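Local coordinates for protein tryptophane-5-halogenase (PDB 5UAO) that probably uses reduced flavin-adenine dinucleotide to chlorinate the 5-position of a tryptophan in the lanthipeptide NAI-107 during its biosynthesis, at residues A[162-174]-A[518-530]. Numbering follows the deposited sequence.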
loop_
_atom_site.group_PDB
_atom_site.type_symbol
_atom_site.label_atom_id
_atom_site.label_comp_id
_atom_site.label_asym_id
_atom_site.label_seq_id
_atom_site.Cartn_x
_atom_site.Cartn_y
_atom_site.Cartn_z
ATOM N N GLY A 162 36.990 4.330 24.700
ATOM C CA GLY A 162 36.389 4.249 23.371
ATOM C C GLY A 162 35.267 5.231 23.100
ATOM O O GLY A 162 35.177 6.311 23.705
ATOM N N HIS A 163 34.434 4.832 22.150
ATOM C CA HIS A 163 33.249 5.579 21.745
ATOM C C HIS A 163 32.122 4.621 21.698
ATOM O O HIS A 163 32.286 3.465 21.330
ATOM C CB HIS A 163 33.440 6.191 20.371
ATOM C CG HIS A 163 34.260 7.426 20.402
ATOM N ND1 HIS A 163 35.590 7.436 20.067
ATOM C CD2 HIS A 163 33.958 8.688 20.795
ATOM C CE1 HIS A 163 36.075 8.654 20.236
ATOM N NE2 HIS A 163 35.101 9.437 20.664
ATOM N N VAL A 164 30.969 5.085 22.123
ATOM C CA VAL A 164 29.775 4.329 22.055
ATOM C C VAL A 164 28.892 5.167 21.110
ATOM O O VAL A 164 28.660 6.375 21.351
ATOM C CB VAL A 164 29.198 4.236 23.466
ATOM C CG1 VAL A 164 27.782 3.657 23.468
ATOM C CG2 VAL A 164 30.143 3.406 24.361
ATOM N N SER A 165 28.449 4.560 20.022
ATOM C CA SER A 165 27.564 5.261 19.107
ATOM C C SER A 165 26.186 4.626 19.114
ATOM O O SER A 165 26.032 3.417 18.950
ATOM C CB SER A 165 28.150 5.314 17.675
ATOM O OG SER A 165 27.112 5.672 16.752
ATOM N N LEU A 166 25.157 5.442 19.271
ATOM C CA LEU A 166 23.807 4.991 19.037
ATOM C C LEU A 166 23.253 5.259 17.633
ATOM O O LEU A 166 22.055 5.119 17.395
ATOM C CB LEU A 166 22.899 5.607 20.073
ATOM C CG LEU A 166 23.347 5.456 21.543
ATOM C CD1 LEU A 166 22.275 6.046 22.436
ATOM C CD2 LEU A 166 23.566 3.996 21.919
ATOM N N MET A 167 24.124 5.584 16.709
ATOM C CA MET A 167 23.729 5.839 15.316
ATOM C C MET A 167 23.041 4.615 14.701
ATOM O O MET A 167 22.115 4.726 13.891
ATOM C CB MET A 167 24.951 6.288 14.510
ATOM C CG MET A 167 25.546 7.669 14.948
ATOM S SD MET A 167 24.535 9.152 14.605
ATOM C CE MET A 167 24.965 9.328 12.886
ATOM N N LYS A 168 23.442 3.432 15.145
ATOM C CA LYS A 168 22.872 2.193 14.596
ATOM C C LYS A 168 21.429 1.968 14.993
ATOM O O LYS A 168 20.722 1.190 14.345
ATOM C CB LYS A 168 23.720 0.990 14.999
ATOM C CG LYS A 168 23.652 0.664 16.501
ATOM C CD LYS A 168 24.509 -0.568 16.808
ATOM C CE LYS A 168 23.673 -1.829 16.702
ATOM N NZ LYS A 168 24.123 -2.850 17.693
ATOM N N TYR A 169 20.983 2.672 16.026
ATOM C CA TYR A 169 19.625 2.569 16.505
ATOM C C TYR A 169 18.721 3.653 15.969
ATOM O O TYR A 169 17.523 3.558 16.119
ATOM C CB TYR A 169 19.599 2.581 18.085
ATOM C CG TYR A 169 20.409 1.414 18.685
ATOM C CD1 TYR A 169 20.117 0.075 18.329
ATOM C CD2 TYR A 169 21.442 1.640 19.551
ATOM C CE1 TYR A 169 20.858 -0.985 18.845
ATOM C CE2 TYR A 169 22.209 0.602 20.066
ATOM C CZ TYR A 169 21.903 -0.721 19.719
ATOM O OH TYR A 169 22.670 -1.779 20.180
ATOM N N LEU A 170 19.271 4.741 15.422
ATOM C CA LEU A 170 18.458 5.921 15.062
ATOM C C LEU A 170 18.752 6.355 13.588
ATOM O O LEU A 170 19.818 6.875 13.283
ATOM C CB LEU A 170 18.824 7.080 16.000
ATOM C CG LEU A 170 18.651 6.903 17.528
ATOM C CD1 LEU A 170 19.360 7.970 18.356
ATOM C CD2 LEU A 170 17.204 6.925 17.877
ATOM N N PRO A 171 17.806 6.147 12.678
ATOM C CA PRO A 171 17.998 6.425 11.231
ATOM C C PRO A 171 18.471 7.852 10.968
ATOM O O PRO A 171 18.021 8.769 11.651
ATOM C CB PRO A 171 16.629 6.184 10.661
ATOM C CG PRO A 171 16.096 5.095 11.536
ATOM C CD PRO A 171 16.508 5.500 12.927
ATOM N N PHE A 172 19.452 7.985 10.091
ATOM C CA PHE A 172 20.071 9.289 9.743
ATOM C C PHE A 172 20.542 9.215 8.306
ATOM O O PHE A 172 20.648 8.121 7.695
ATOM C CB PHE A 172 21.250 9.639 10.707
ATOM C CG PHE A 172 22.488 8.752 10.461
ATOM C CD1 PHE A 172 22.589 7.482 11.050
ATOM C CD2 PHE A 172 23.464 9.152 9.564
ATOM C CE1 PHE A 172 23.664 6.649 10.751
ATOM C CE2 PHE A 172 24.572 8.349 9.279
ATOM C CZ PHE A 172 24.670 7.086 9.889
ATOM N N ALA A 173 20.905 10.374 7.752
ATOM C CA ALA A 173 21.277 10.476 6.350
ATOM C C ALA A 173 22.542 11.290 6.223
ATOM O O ALA A 173 23.169 11.676 7.231
ATOM C CB ALA A 173 20.162 11.104 5.562
ATOM N N TYR A 174 22.995 11.421 4.983
ATOM C CA TYR A 174 24.194 12.154 4.710
ATOM C C TYR A 174 23.892 13.503 4.077
ATOM O O TYR A 174 22.944 13.675 3.269
ATOM C CB TYR A 174 25.063 11.411 3.721
ATOM C CG TYR A 174 25.632 10.058 4.180
ATOM C CD1 TYR A 174 26.194 9.900 5.436
ATOM C CD2 TYR A 174 25.701 8.982 3.291
ATOM C CE1 TYR A 174 26.719 8.678 5.829
ATOM C CE2 TYR A 174 26.289 7.755 3.664
ATOM C CZ TYR A 174 26.781 7.618 4.949
ATOM O OH TYR A 174 27.370 6.407 5.333
ATOM N N LEU A 518 33.074 1.455 13.612
ATOM C CA LEU A 518 31.795 2.132 13.884
ATOM C C LEU A 518 30.777 2.002 12.720
ATOM O O LEU A 518 29.597 1.636 12.930
ATOM C CB LEU A 518 32.040 3.588 14.269
ATOM C CG LEU A 518 32.651 3.648 15.665
ATOM C CD1 LEU A 518 33.378 4.960 15.870
ATOM C CD2 LEU A 518 31.608 3.431 16.751
ATOM N N ASN A 519 31.246 2.307 11.518
ATOM C CA ASN A 519 30.457 2.059 10.333
ATOM C C ASN A 519 30.201 0.583 10.101
ATOM O O ASN A 519 29.110 0.234 9.660
ATOM C CB ASN A 519 31.092 2.692 9.094
ATOM C CG ASN A 519 30.579 4.136 8.864
ATOM O OD1 ASN A 519 29.423 4.443 9.152
ATOM N ND2 ASN A 519 31.455 4.995 8.470
ATOM N N ALA A 520 31.186 -0.290 10.398
ATOM C CA ALA A 520 30.954 -1.713 10.178
ATOM C C ALA A 520 29.814 -2.192 11.031
ATOM O O ALA A 520 29.030 -3.024 10.581
ATOM C CB ALA A 520 32.208 -2.560 10.484
ATOM N N GLU A 521 29.719 -1.734 12.281
ATOM C CA GLU A 521 28.597 -2.213 13.134
ATOM C C GLU A 521 27.241 -1.675 12.630
ATOM O O GLU A 521 26.226 -2.369 12.702
ATOM C CB GLU A 521 28.819 -1.893 14.617
ATOM C CG GLU A 521 28.553 -0.452 15.002
ATOM C CD GLU A 521 28.750 -0.170 16.489
ATOM O OE1 GLU A 521 29.301 -1.057 17.184
ATOM O OE2 GLU A 521 28.388 0.952 16.943
ATOM N N LEU A 522 27.258 -0.463 12.079
ATOM C CA LEU A 522 26.039 0.161 11.473
ATOM C C LEU A 522 25.501 -0.715 10.341
ATOM O O LEU A 522 24.295 -0.989 10.241
ATOM C CB LEU A 522 26.376 1.558 10.937
ATOM C CG LEU A 522 25.258 2.244 10.140
ATOM C CD1 LEU A 522 24.043 2.529 10.968
ATOM C CD2 LEU A 522 25.813 3.511 9.498
ATOM N N LEU A 523 26.403 -1.205 9.519
ATOM C CA LEU A 523 25.995 -1.997 8.345
ATOM C C LEU A 523 25.850 -3.516 8.561
ATOM O O LEU A 523 25.146 -4.170 7.819
ATOM C CB LEU A 523 26.907 -1.680 7.180
ATOM C CG LEU A 523 26.824 -0.181 6.789
ATOM C CD1 LEU A 523 28.045 0.210 5.962
ATOM C CD2 LEU A 523 25.581 0.151 6.034
ATOM N N SER A 524 26.450 -4.061 9.598
ATOM C CA SER A 524 26.374 -5.503 9.792
ATOM C C SER A 524 25.472 -5.910 10.940
ATOM O O SER A 524 24.810 -6.929 10.848
ATOM C CB SER A 524 27.760 -6.059 10.046
ATOM O OG SER A 524 28.308 -5.493 11.220
ATOM N N ASP A 525 25.426 -5.114 12.009
ATOM C CA ASP A 525 24.750 -5.537 13.241
ATOM C C ASP A 525 23.259 -5.825 13.032
ATOM O O ASP A 525 22.499 -5.032 12.413
ATOM C CB ASP A 525 24.979 -4.492 14.327
ATOM C CG ASP A 525 24.815 -5.031 15.722
ATOM O OD1 ASP A 525 23.709 -5.518 16.085
ATOM O OD2 ASP A 525 25.801 -4.912 16.488
ATOM N N SER A 526 22.806 -6.971 13.565
ATOM C CA SER A 526 21.403 -7.393 13.369
ATOM C C SER A 526 20.445 -6.451 14.033
ATOM O O SER A 526 19.316 -6.352 13.593
ATOM C CB SER A 526 21.123 -8.848 13.855
ATOM O OG SER A 526 21.777 -9.109 15.092
ATOM N N ASP A 527 20.910 -5.747 15.076
ATOM C CA ASP A 527 20.156 -4.673 15.799
ATOM C C ASP A 527 20.089 -3.282 15.085
ATOM O O ASP A 527 19.441 -2.331 15.585
ATOM C CB ASP A 527 20.822 -4.411 17.172
ATOM C CG ASP A 527 20.150 -5.156 18.332
ATOM O OD1 ASP A 527 19.454 -6.193 18.102
ATOM O OD2 ASP A 527 20.359 -4.726 19.505
ATOM N N SER A 528 20.797 -3.143 13.985
ATOM C CA SER A 528 20.958 -1.812 13.364
ATOM C C SER A 528 19.847 -1.533 12.380
ATOM O O SER A 528 19.409 -2.410 11.639
ATOM C CB SER A 528 22.305 -1.693 12.688
ATOM O OG SER A 528 22.370 -0.587 11.810
ATOM N N TRP A 529 19.392 -0.293 12.339
ATOM C CA TRP A 529 18.407 0.096 11.346
ATOM C C TRP A 529 18.945 -0.082 9.915
ATOM O O TRP A 529 18.164 -0.207 9.003
ATOM C CB TRP A 529 17.932 1.518 11.580
ATOM C CG TRP A 529 18.964 2.561 11.233
ATOM C CD1 TRP A 529 19.835 3.106 12.078
ATOM C CD2 TRP A 529 19.209 3.160 9.944
ATOM N NE1 TRP A 529 20.610 4.048 11.445
ATOM C CE2 TRP A 529 20.281 4.077 10.115
ATOM C CE3 TRP A 529 18.617 3.045 8.684
ATOM C CZ2 TRP A 529 20.834 4.825 9.047
ATOM C CZ3 TRP A 529 19.140 3.862 7.588
ATOM C CH2 TRP A 529 20.214 4.750 7.800
ATOM N N ALA A 530 20.263 -0.139 9.731
ATOM C CA ALA A 530 20.877 -0.187 8.390
ATOM C C ALA A 530 21.680 -1.489 8.225
ATOM O O ALA A 530 22.540 -1.588 7.321
ATOM C CB ALA A 530 21.794 1.019 8.185
HETATM O O HOH W 1 26.254 2.522 16.462
HETATM O O HOH W 2 29.064 1.832 19.251
HETATM O O HOH W 3 27.716 6.273 8.044
#
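The type I beta turn D525-S528, which follows helix 517-524 near the C-terminus, delivers W529 into the connection between strands 162-165 and 173-175. The backbone N of W529 gives a fairly straight bond to K168 O (2.8 Å). CG of W529 lies between the backbone N and the carbonyl carbon (chi1 72°), which brings the indole edge to M167 O, where NE1 donates at 3.0 Å. That oxygen lies in the indole plane, but the bond is bent (134° at the hydrogen), and L170 N shares the acceptor. P171 CA sits over the five-membered ring, 3.5 Å from its centroid, a CH-pi contact; A530 CB covers the opposite face. The six-membered edge points at the F172 face in an offset edge-to-face pair, planes 81° apart, while L522 CD2 meets the F172 edge at CZ (3.8 Å). A leucine in place of W529 would probably leave M167 O without its indole donor, open a gap between P171 and A530, and cost the F172 face its edge-on partner.

At the other end, K168 bends through its last two torsions to set NZ 2.9 Å from D525 OD2, a salt bridge, and also donates to Y169 OH. D525 OD1 meanwhile takes D527 N in an Asx turn, so one carboxylate both shapes the turn and holds the lysine. Water relays E521 OE2 to S165 N (2.6 and 2.9 Å), whereas S165 OG bonds Y512. D527 OD2, 4.6 Å from K168 NZ, probably adds to the field favouring a protonated lysine.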